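Local coordinates for hypothetical protein PSPTO5229 (Pseudomonas syringae pv. tomato str. DC3000, PDB 2EVE), which is of unknown function but consists of an EVE domain, related to the ASCH and PUA domains, and may therefore bind RNA or modified nucleic acid, at residues R35-M41 with N92-L97; M41-F47 with I62-T68; Q119-L123 with Q141-I145. All blocks are in the same frame, centred on the assembly; numbering follows the deposited sequence.

In the fold
The three contacts lie within one EVE domain, built round a mixed sheet whose central strands include 46-51, 58-71 and 95-110. Contact 1 packs helix 32-40 against the start of strand 95-110, and contact 2, nested inside the loop that contact 1 closes, pairs the strands 46-51 and 58-71. Their centres are about 13 Å apart, they share Met41, and Leu97 of the first packs on Ile65 of the second. Contact 3 comes later in the chain, about 19 Å from contact 2 and about 23 Å from contact 1, between centres. Its helix 139-149 packs on the hairpin of contact 2 through Trp142, which touches Glu46, Phe47 and Ile62.

Contact 1: residues R35-M41 with N92-L97; sequences RNFLRTM and NPWSAL
Arg35 and Arg39, one turn apart on helix 32-40, bond to Pro93 O and Ser95 OG in the polar half of this contact. The bond from Arg35 NH1 to Pro93 O is 2.8 Å long and nearly straight (169°); it lies in the guanidinium plane and lands on a lone pair of the carbonyl. A bend at chi3 (72°) turns the Arg35 guanidinium so that NE and NH2 can also grip Asn36 OD1 side-on while NH1 serves Pro93. Arg39 instead runs extended from CG to NE and delivers its NE, in plane, to Ser95 OG at 2.8 Å; NH2 adds a weak bond to the same oxygen. The two guanidinium groups overlap, with Arg39 NH1 above the face of the Arg35 group. Pro93 O and Asn36 OD1 round the rim of Arg35 would be expected to offset part of the repulsion between these like charges.

Two waters extend the polar side, both donating to Asn92 O. One takes a good bond from Arg39 NH2; the other, which also donates to Trp94 O, takes only a weak one. Asn92 OD1 accepts the backbone N-H of Trp94, an Asx turn just before strand 95-110 begins. Here helix 32-40 lies against the sheet of the EVE domain, the axes of segments 35-40 and 95-97 approaching to 8.6 Å at 42°.

The apolar half sits deeper. Leu38 and Leu97 meet tip to tip, Leu38 CG being 3.5 Å from Leu97 CD2, and the selenium of Met41, a selenomethionine, reaches that same methyl at 3.8 Å, the two chains crossing at about a right angle. Arg35 CD rests 4.0 Å from Trp94 CE3, while the indole stacks on Tyr32 and gives its NE1 hydrogen to Asp84.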
loop_
_atom_site.group_PDB
_atom_site.type_symbol
_atom_site.label_atom_id
_atom_site.label_comp_id
_atom_site.label_asym_id
_atom_site.label_seq_id
_atom_site.Cartn_x
_atom_site.Cartn_y
_atom_site.Cartn_z
ATOM N N ARG A 35 -6.675 3.575 -7.053
ATOM C CA ARG A 35 -7.364 2.388 -7.555
ATOM C C ARG A 35 -6.790 1.985 -8.899
ATOM O O ARG A 35 -6.532 0.808 -9.150
ATOM C CB ARG A 35 -8.864 2.649 -7.742
ATOM C CG ARG A 35 -9.607 1.471 -8.390
ATOM C CD ARG A 35 -10.914 1.888 -9.066
ATOM N NE ARG A 35 -10.677 2.638 -10.300
ATOM C CZ ARG A 35 -11.637 3.008 -11.147
ATOM N NH1 ARG A 35 -12.905 2.700 -10.896
ATOM N NH2 ARG A 35 -11.330 3.684 -12.246
ATOM N N ASN A 36 -6.596 2.966 -9.772
ATOM C CA ASN A 36 -6.076 2.657 -11.093
ATOM C C ASN A 36 -4.689 2.031 -11.022
ATOM O O ASN A 36 -4.400 1.092 -11.766
ATOM C CB ASN A 36 -6.103 3.905 -11.976
ATOM C CG ASN A 36 -7.521 4.295 -12.371
ATOM O OD1 ASN A 36 -8.440 3.472 -12.309
ATOM N ND2 ASN A 36 -7.703 5.542 -12.794
ATOM N N PHE A 37 -3.832 2.531 -10.136
ATOM C CA PHE A 37 -2.509 1.934 -9.991
ATOM C C PHE A 37 -2.674 0.507 -9.464
ATOM O O PHE A 37 -2.050 -0.430 -9.962
ATOM C CB PHE A 37 -1.638 2.734 -9.019
ATOM C CG PHE A 37 -0.942 3.907 -9.649
ATOM C CD1 PHE A 37 -0.165 3.737 -10.790
ATOM C CD2 PHE A 37 -1.045 5.175 -9.090
ATOM C CE1 PHE A 37 0.504 4.817 -11.372
ATOM C CE2 PHE A 37 -0.379 6.266 -9.664
ATOM C CZ PHE A 37 0.394 6.084 -10.805
ATOM N N LEU A 38 -3.528 0.343 -8.458
ATOM C CA LEU A 38 -3.759 -0.972 -7.871
ATOM C C LEU A 38 -4.181 -1.988 -8.932
ATOM O O LEU A 38 -3.735 -3.133 -8.917
ATOM C CB LEU A 38 -4.820 -0.866 -6.766
ATOM C CG LEU A 38 -5.168 -2.127 -5.969
ATOM C CD1 LEU A 38 -5.561 -1.735 -4.553
ATOM C CD2 LEU A 38 -6.288 -2.890 -6.653
ATOM N N ARG A 39 -5.025 -1.558 -9.863
ATOM C CA ARG A 39 -5.498 -2.439 -10.925
ATOM C C ARG A 39 -4.397 -2.869 -11.896
ATOM O O ARG A 39 -4.551 -3.867 -12.596
ATOM C CB ARG A 39 -6.633 -1.764 -11.697
ATOM C CG ARG A 39 -7.942 -1.702 -10.927
ATOM C CD ARG A 39 -8.990 -0.929 -11.705
ATOM N NE ARG A 39 -10.322 -1.099 -11.131
ATOM C CZ ARG A 39 -11.422 -0.562 -11.647
ATOM N NH1 ARG A 39 -11.352 0.189 -12.744
ATOM N NH2 ARG A 39 -12.600 -0.793 -11.077
ATOM N N THR A 40 -3.294 -2.125 -11.953
ATOM C CA THR A 40 -2.213 -2.497 -12.860
ATOM C C THR A 40 -1.152 -3.373 -12.197
ATOM O O THR A 40 -0.212 -3.829 -12.857
ATOM C CB THR A 40 -1.520 -1.261 -13.500
ATOM O OG1 THR A 40 -0.866 -0.469 -12.494
ATOM C CG2 THR A 40 -2.544 -0.410 -14.242
HETATM N N MSE A 41 -1.298 -3.616 -10.897
HETATM C CA MSE A 41 -0.351 -4.468 -10.184
HETATM C C MSE A 41 -0.508 -5.895 -10.694
HETATM O O MSE A 41 -1.614 -6.329 -11.017
HETATM C CB MSE A 41 -0.613 -4.408 -8.678
HETATM C CG MSE A 41 -0.339 -3.040 -8.087
HETATM SE SE MSE A 41 -0.795 -2.937 -6.218
HETATM C CE MSE A 41 0.954 -3.193 -5.445
ATOM N N ASN A 92 -19.512 -1.999 -9.344
ATOM C CA ASN A 92 -18.646 -1.686 -8.214
ATOM C C ASN A 92 -17.449 -0.900 -8.744
ATOM O O ASN A 92 -16.635 -1.430 -9.496
ATOM C CB ASN A 92 -18.166 -2.974 -7.556
ATOM C CG ASN A 92 -17.502 -2.733 -6.221
ATOM O OD1 ASN A 92 -16.994 -1.643 -5.952
ATOM N ND2 ASN A 92 -17.488 -3.758 -5.375
ATOM N N PRO A 93 -17.327 0.374 -8.352
ATOM C CA PRO A 93 -16.211 1.205 -8.821
ATOM C C PRO A 93 -14.865 0.927 -8.159
ATOM O O PRO A 93 -13.845 1.463 -8.591
ATOM C CB PRO A 93 -16.691 2.628 -8.522
ATOM C CG PRO A 93 -18.202 2.491 -8.412
ATOM C CD PRO A 93 -18.332 1.199 -7.667
ATOM N N TRP A 94 -14.854 0.083 -7.133
ATOM C CA TRP A 94 -13.621 -0.186 -6.404
ATOM C C TRP A 94 -13.046 -1.587 -6.537
ATOM O O TRP A 94 -13.771 -2.558 -6.758
ATOM C CB TRP A 94 -13.837 0.149 -4.931
ATOM C CG TRP A 94 -14.388 1.524 -4.754
ATOM C CD1 TRP A 94 -15.619 1.860 -4.264
ATOM C CD2 TRP A 94 -13.739 2.753 -5.091
ATOM N NE1 TRP A 94 -15.775 3.228 -4.278
ATOM C CE2 TRP A 94 -14.636 3.799 -4.785
ATOM C CE3 TRP A 94 -12.484 3.071 -5.632
ATOM C CZ2 TRP A 94 -14.317 5.144 -4.992
ATOM C CZ3 TRP A 94 -12.166 4.413 -5.841
ATOM C CH2 TRP A 94 -13.083 5.432 -5.522
ATOM N N SER A 95 -11.730 -1.675 -6.378
ATOM C CA SER A 95 -11.016 -2.940 -6.494
ATOM C C SER A 95 -10.113 -3.229 -5.307
ATOM O O SER A 95 -9.491 -2.329 -4.744
ATOM C CB SER A 95 -10.159 -2.942 -7.764
ATOM O OG SER A 95 -10.947 -2.726 -8.919
ATOM N N ALA A 96 -10.047 -4.503 -4.942
ATOM C CA ALA A 96 -9.194 -4.958 -3.859
ATOM C C ALA A 96 -8.290 -6.001 -4.492
ATOM O O ALA A 96 -8.437 -6.326 -5.670
ATOM C CB ALA A 96 -10.031 -5.598 -2.759
ATOM N N LEU A 97 -7.343 -6.515 -3.723
ATOM C CA LEU A 97 -6.472 -7.559 -4.230
ATOM C C LEU A 97 -5.881 -8.295 -3.048
ATOM O O LEU A 97 -5.993 -7.840 -1.915
ATOM C CB LEU A 97 -5.382 -6.973 -5.140
ATOM C CG LEU A 97 -4.538 -5.772 -4.703
ATOM C CD1 LEU A 97 -3.637 -6.146 -3.540
ATOM C CD2 LEU A 97 -3.708 -5.317 -5.896
HETATM O O HOH W 1 -14.416 -2.896 -9.437
HETATM O O HOH W 2 -15.329 -0.371 -11.978
#

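Contact 2: residues M41-F47 with I62-T68; sequences MAEGDEF and IGKIVKT
Phe47 and Gly63 form a hydrogen-bonded antiparallel pair in the hairpin of strands 46-51 and 58-71, at the middle of the mixed sheet. Phe47 N gives its hydrogen to Gly63 O and Gly63 N returns one to Phe47 O, both at 2.9 Å. Next along, Glu46 and Lys64 are the non-hydrogen-bonded pair. The pairing carries on past the regular strand: Ile65 N donates to Asp45 O, and Gly44 N to Ile65 O in an almost straight bond (171°). That last donor sits in a type II turn from Ala42 to Asp45, with Gly44 at a positive phi (100°). Asp45 N to Ala42 O closes the turn, and the Asp45 carboxylate braces it, OD2 receiving Ala42 N from above its plane. OD2 also takes Trp4 NE1, and OD1 takes Ala2 N.

The Phe47 ring folds back across the partner strand. Its chi1 of 70° sets CG between the backbone N and the carbonyl carbon, and the ring lies directly against the Gly63 backbone, whose CA stands over one face, 3.9 Å from the Phe47 ring centroid: a CH-pi contact. Ile65 packs next to it, its CD1 4.0 Å from Phe47 CD2. The same methyl also meets Met41 CE at 3.5 Å, tighter than usual, as the Ile65 and Met41 chains cross at about a right angle. Farther out, Thr68 CG2 lies 3.8 Å from Glu43 CG, where the chain turns a corner at Val66 and Lys67, a classic bulge facing Asp98 of strand 95-110.

With the backbone bonds paired strand to strand and Ile65 CD1 packed against both Phe47 and Met41, the hairpin is held by both polar and apolar forces, and Asp45, taking three N-H groups, probably stays ionised.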
loop_
_atom_site.group_PDB
_atom_site.type_symbol
_atom_site.label_atom_id
_atom_site.label_comp_id
_atom_site.label_asym_id
_atom_site.label_seq_id
_atom_site.Cartn_x
_atom_site.Cartn_y
_atom_site.Cartn_z
HETATM N N MSE A 41 -1.298 -3.616 -10.897
HETATM C CA MSE A 41 -0.351 -4.468 -10.184
HETATM C C MSE A 41 -0.508 -5.895 -10.694
HETATM O O MSE A 41 -1.614 -6.329 -11.017
HETATM C CB MSE A 41 -0.613 -4.408 -8.678
HETATM C CG MSE A 41 -0.339 -3.040 -8.087
HETATM SE SE MSE A 41 -0.795 -2.937 -6.218
HETATM C CE MSE A 41 0.954 -3.193 -5.445
ATOM N N ALA A 42 0.602 -6.619 -10.773
ATOM C CA ALA A 42 0.582 -7.993 -11.262
ATOM C C ALA A 42 1.082 -8.964 -10.205
ATOM O O ALA A 42 1.775 -8.571 -9.267
ATOM C CB ALA A 42 1.443 -8.109 -12.507
ATOM N N GLU A 43 0.726 -10.237 -10.360
ATOM C CA GLU A 43 1.154 -11.266 -9.421
ATOM C C GLU A 43 2.680 -11.286 -9.385
ATOM O O GLU A 43 3.334 -11.305 -10.431
ATOM C CB GLU A 43 0.640 -12.637 -9.866
ATOM C CG GLU A 43 -0.870 -12.736 -9.968
ATOM C CD GLU A 43 -1.321 -14.025 -10.622
ATOM O OE1 GLU A 43 -0.964 -15.108 -10.110
ATOM O OE2 GLU A 43 -2.029 -13.954 -11.651
ATOM N N GLY A 44 3.245 -11.279 -8.184
ATOM C CA GLY A 44 4.690 -11.296 -8.063
ATOM C C GLY A 44 5.283 -9.928 -7.796
ATOM O O GLY A 44 6.401 -9.822 -7.287
ATOM N N ASP A 45 4.552 -8.874 -8.154
ATOM C CA ASP A 45 5.034 -7.519 -7.903
ATOM C C ASP A 45 5.213 -7.376 -6.399
ATOM O O ASP A 45 4.521 -8.031 -5.619
ATOM C CB ASP A 45 4.022 -6.470 -8.376
ATOM C CG ASP A 45 4.006 -6.294 -9.885
ATOM O OD1 ASP A 45 4.816 -6.936 -10.588
ATOM O OD2 ASP A 45 3.172 -5.502 -10.365
ATOM N N GLU A 46 6.148 -6.530 -5.989
ATOM C CA GLU A 46 6.385 -6.311 -4.568
ATOM C C GLU A 46 6.049 -4.874 -4.219
ATOM O O GLU A 46 6.060 -4.001 -5.086
ATOM C CB GLU A 46 7.843 -6.610 -4.222
ATOM C CG GLU A 46 8.190 -8.084 -4.312
ATOM C CD GLU A 46 9.677 -8.341 -4.175
ATOM O OE1 GLU A 46 10.439 -7.903 -5.062
ATOM O OE2 GLU A 46 10.079 -8.983 -3.185
ATOM N N PHE A 47 5.743 -4.625 -2.951
ATOM C CA PHE A 47 5.411 -3.273 -2.525
ATOM C C PHE A 47 5.889 -2.982 -1.120
ATOM O O PHE A 47 6.001 -3.885 -0.287
ATOM C CB PHE A 47 3.892 -3.048 -2.589
ATOM C CG PHE A 47 3.114 -3.808 -1.543
ATOM C CD1 PHE A 47 2.824 -3.234 -0.307
ATOM C CD2 PHE A 47 2.663 -5.099 -1.800
ATOM C CE1 PHE A 47 2.098 -3.940 0.658
ATOM C CE2 PHE A 47 1.940 -5.813 -0.843
ATOM C CZ PHE A 47 1.655 -5.233 0.382
ATOM N N ILE A 62 7.891 -5.168 3.576
ATOM C CA ILE A 62 7.646 -5.481 2.177
ATOM C C ILE A 62 6.583 -6.565 2.024
ATOM O O ILE A 62 6.521 -7.509 2.812
ATOM C CB ILE A 62 8.944 -5.979 1.509
ATOM C CG1 ILE A 62 10.030 -4.913 1.645
ATOM C CG2 ILE A 62 8.690 -6.314 0.047
ATOM C CD1 ILE A 62 11.396 -5.376 1.155
ATOM N N GLY A 63 5.745 -6.414 1.002
ATOM C CA GLY A 63 4.710 -7.393 0.721
ATOM C C GLY A 63 4.754 -7.723 -0.759
ATOM O O GLY A 63 5.514 -7.108 -1.503
ATOM N N LYS A 64 3.957 -8.693 -1.195
ATOM C CA LYS A 64 3.923 -9.062 -2.605
ATOM C C LYS A 64 2.481 -9.278 -3.035
ATOM O O LYS A 64 1.605 -9.528 -2.206
ATOM C CB LYS A 64 4.736 -10.341 -2.852
ATOM C CG LYS A 64 4.162 -11.586 -2.194
ATOM C CD LYS A 64 5.092 -12.775 -2.390
ATOM C CE LYS A 64 4.535 -14.027 -1.735
ATOM N NZ LYS A 64 5.474 -15.173 -1.869
ATOM N N ILE A 65 2.232 -9.175 -4.333
ATOM C CA ILE A 65 0.883 -9.366 -4.842
ATOM C C ILE A 65 0.660 -10.839 -5.161
ATOM O O ILE A 65 1.400 -11.429 -5.943
ATOM C CB ILE A 65 0.659 -8.527 -6.113
ATOM C CG1 ILE A 65 0.952 -7.049 -5.815
ATOM C CG2 ILE A 65 -0.757 -8.729 -6.632
ATOM C CD1 ILE A 65 0.209 -6.487 -4.608
ATOM N N VAL A 66 -0.357 -11.437 -4.550
ATOM C CA VAL A 66 -0.634 -12.846 -4.795
ATOM C C VAL A 66 -1.829 -13.056 -5.715
ATOM O O VAL A 66 -1.904 -14.061 -6.421
ATOM C CB VAL A 66 -0.838 -13.610 -3.470
ATOM C CG1 VAL A 66 0.388 -13.434 -2.588
ATOM C CG2 VAL A 66 -2.075 -13.114 -2.763
ATOM N N LYS A 67 -2.764 -12.112 -5.708
ATOM C CA LYS A 67 -3.935 -12.192 -6.581
ATOM C C LYS A 67 -4.244 -10.788 -7.091
ATOM O O LYS A 67 -4.363 -9.853 -6.301
ATOM C CB LYS A 67 -5.131 -12.755 -5.819
ATOM C CG LYS A 67 -6.359 -12.988 -6.674
ATOM C CD LYS A 67 -7.426 -13.688 -5.852
ATOM C CE LYS A 67 -8.669 -13.974 -6.657
ATOM N NZ LYS A 67 -9.649 -14.728 -5.830
ATOM N N THR A 68 -4.370 -10.640 -8.407
ATOM C CA THR A 68 -4.638 -9.335 -8.994
ATOM C C THR A 68 -6.028 -8.806 -8.657
ATOM O O THR A 68 -6.891 -9.531 -8.152
ATOM C CB THR A 68 -4.441 -9.340 -10.535
ATOM O OG1 THR A 68 -5.338 -10.278 -11.142
ATOM C CG2 THR A 68 -2.998 -9.712 -10.888
#

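Contact 3: residues Q119-L123 with Q141-I145; sequences QLEQL and QWAAI
Leu120 sets both methyls on helix 139-149. CD2 lies 3.7 Å from Gln141 CB and also touches Ile145, and CD1 meets Ile145 CG1 at 3.8 Å, where the Leu120 and Ile145 side chains cross at about a right angle. One helical turn on from Gln141, Ala144 turns its CB toward Gln119, whose OE1 comes within 3.7 Å of it. Gln141 itself stretches out from the helix, extended beyond CG (chi2 171°), and lays its amide alongside the loop: OE1 stands 3.7 Å from Leu123 CD1, and NE2 faces the backbone of Gln122 and Leu123.

No direct hydrogen bond crosses the contact; two waters do the polar work. The first accepts from Gln141 NE2 at 2.9 Å and from Gln122 N, and donates to Gln119 O. The second accepts from the same NE2 and donates to Gln122 O. The amide nitrogen thus gives to both waters, and the loop backbone is satisfied by them at three points.

Further out, the orientation of the Gln141 amide is held by another bond, OE1 accepting from the backbone N of Thr138, just before the helix begins. The loop keeps its own shape through a type I turn from Leu120 to Leu123, closed by Leu123 N to Leu120 O. Leu123 rests on Met135 and Val137, while Ile145 reaches Phe48 and Ile59. This is loop-on-helix packing at the edge of the EVE fold, fastening the segment after helix 111-115 to the C-terminal helix beside strand 134-137, the outermost strand on that side of the sheet.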
loop_
_atom_site.group_PDB
_atom_site.type_symbol
_atom_site.label_atom_id
_atom_site.label_comp_id
_atom_site.label_asym_id
_atom_site.label_seq_id
_atom_site.Cartn_x
_atom_site.Cartn_y
_atom_site.Cartn_z
ATOM N N GLN A 119 17.372 10.739 -4.117
ATOM C CA GLN A 119 16.942 9.723 -5.071
ATOM C C GLN A 119 15.446 9.442 -5.025
ATOM O O GLN A 119 14.906 8.788 -5.915
ATOM C CB GLN A 119 17.701 8.414 -4.838
ATOM C CG GLN A 119 19.081 8.376 -5.458
ATOM C CD GLN A 119 19.784 7.056 -5.220
ATOM O OE1 GLN A 119 20.203 6.754 -4.102
ATOM N NE2 GLN A 119 19.905 6.253 -6.271
ATOM N N LEU A 120 14.775 9.936 -3.990
ATOM C CA LEU A 120 13.339 9.713 -3.858
ATOM C C LEU A 120 12.525 10.982 -4.088
ATOM O O LEU A 120 11.331 11.011 -3.807
ATOM C CB LEU A 120 13.020 9.154 -2.468
ATOM C CG LEU A 120 13.734 7.868 -2.036
ATOM C CD1 LEU A 120 13.293 7.488 -0.628
ATOM C CD2 LEU A 120 13.420 6.745 -3.013
ATOM N N GLU A 121 13.158 12.028 -4.606
ATOM C CA GLU A 121 12.451 13.284 -4.834
ATOM C C GLU A 121 11.243 13.161 -5.760
ATOM O O GLU A 121 10.305 13.954 -5.668
ATOM C CB GLU A 121 13.412 14.342 -5.383
ATOM C CG GLU A 121 14.490 14.759 -4.399
ATOM C CD GLU A 121 15.379 15.858 -4.948
ATOM O OE1 GLU A 121 15.983 15.652 -6.022
ATOM O OE2 GLU A 121 15.472 16.924 -4.306
ATOM N N GLN A 122 11.262 12.165 -6.642
ATOM C CA GLN A 122 10.163 11.957 -7.584
ATOM C C GLN A 122 9.100 10.991 -7.068
ATOM O O GLN A 122 8.138 10.688 -7.771
ATOM C CB GLN A 122 10.704 11.445 -8.921
ATOM C CG GLN A 122 11.555 12.455 -9.668
ATOM C CD GLN A 122 10.783 13.711 -10.025
ATOM O OE1 GLN A 122 9.774 13.653 -10.729
ATOM N NE2 GLN A 122 11.254 14.855 -9.540
ATOM N N LEU A 123 9.277 10.510 -5.844
ATOM C CA LEU A 123 8.315 9.589 -5.252
ATOM C C LEU A 123 7.141 10.406 -4.717
ATOM O O LEU A 123 7.329 11.323 -3.920
ATOM C CB LEU A 123 8.975 8.813 -4.113
ATOM C CG LEU A 123 8.156 7.690 -3.478
ATOM C CD1 LEU A 123 7.905 6.582 -4.501
ATOM C CD2 LEU A 123 8.913 7.152 -2.277
ATOM N N GLN A 141 14.372 3.786 -7.139
ATOM C CA GLN A 141 13.863 4.193 -5.837
ATOM C C GLN A 141 13.811 2.992 -4.904
ATOM O O GLN A 141 14.132 3.101 -3.724
ATOM C CB GLN A 141 12.473 4.819 -5.981
ATOM C CG GLN A 141 12.462 6.071 -6.840
ATOM C CD GLN A 141 11.059 6.548 -7.160
ATOM O OE1 GLN A 141 10.136 5.743 -7.306
ATOM N NE2 GLN A 141 10.893 7.863 -7.295
ATOM N N TRP A 142 13.409 1.846 -5.443
ATOM C CA TRP A 142 13.323 0.624 -4.656
ATOM C C TRP A 142 14.697 0.248 -4.102
ATOM O O TRP A 142 14.841 -0.020 -2.911
ATOM C CB TRP A 142 12.764 -0.514 -5.518
ATOM C CG TRP A 142 12.501 -1.788 -4.758
ATOM C CD1 TRP A 142 13.381 -2.810 -4.534
ATOM C CD2 TRP A 142 11.284 -2.155 -4.093
ATOM N NE1 TRP A 142 12.787 -3.788 -3.769
ATOM C CE2 TRP A 142 11.501 -3.411 -3.484
ATOM C CE3 TRP A 142 10.031 -1.542 -3.949
ATOM C CZ2 TRP A 142 10.510 -4.068 -2.746
ATOM C CZ3 TRP A 142 9.045 -2.195 -3.213
ATOM C CH2 TRP A 142 9.294 -3.448 -2.620
ATOM N N ALA A 143 15.704 0.239 -4.969
ATOM C CA ALA A 143 17.059 -0.099 -4.551
ATOM C C ALA A 143 17.570 0.896 -3.516
ATOM O O ALA A 143 18.252 0.520 -2.564
ATOM C CB ALA A 143 17.988 -0.119 -5.760
ATOM N N ALA A 144 17.236 2.172 -3.700
ATOM C CA ALA A 144 17.673 3.207 -2.773
ATOM C C ALA A 144 17.091 2.987 -1.383
ATOM O O ALA A 144 17.780 3.156 -0.377
ATOM C CB ALA A 144 17.272 4.583 -3.296
ATOM N N ILE A 145 15.819 2.612 -1.326
ATOM C CA ILE A 145 15.174 2.379 -0.045
ATOM C C ILE A 145 15.730 1.124 0.626
ATOM O O ILE A 145 15.951 1.111 1.837
ATOM C CB ILE A 145 13.640 2.286 -0.213
ATOM C CG1 ILE A 145 13.100 3.668 -0.595
ATOM C CG2 ILE A 145 12.990 1.806 1.078
ATOM C CD1 ILE A 145 11.659 3.684 -1.034
HETATM O O HOH W 3 12.929 9.927 -7.396
HETATM O O HOH W 4 8.810 8.685 -9.422
#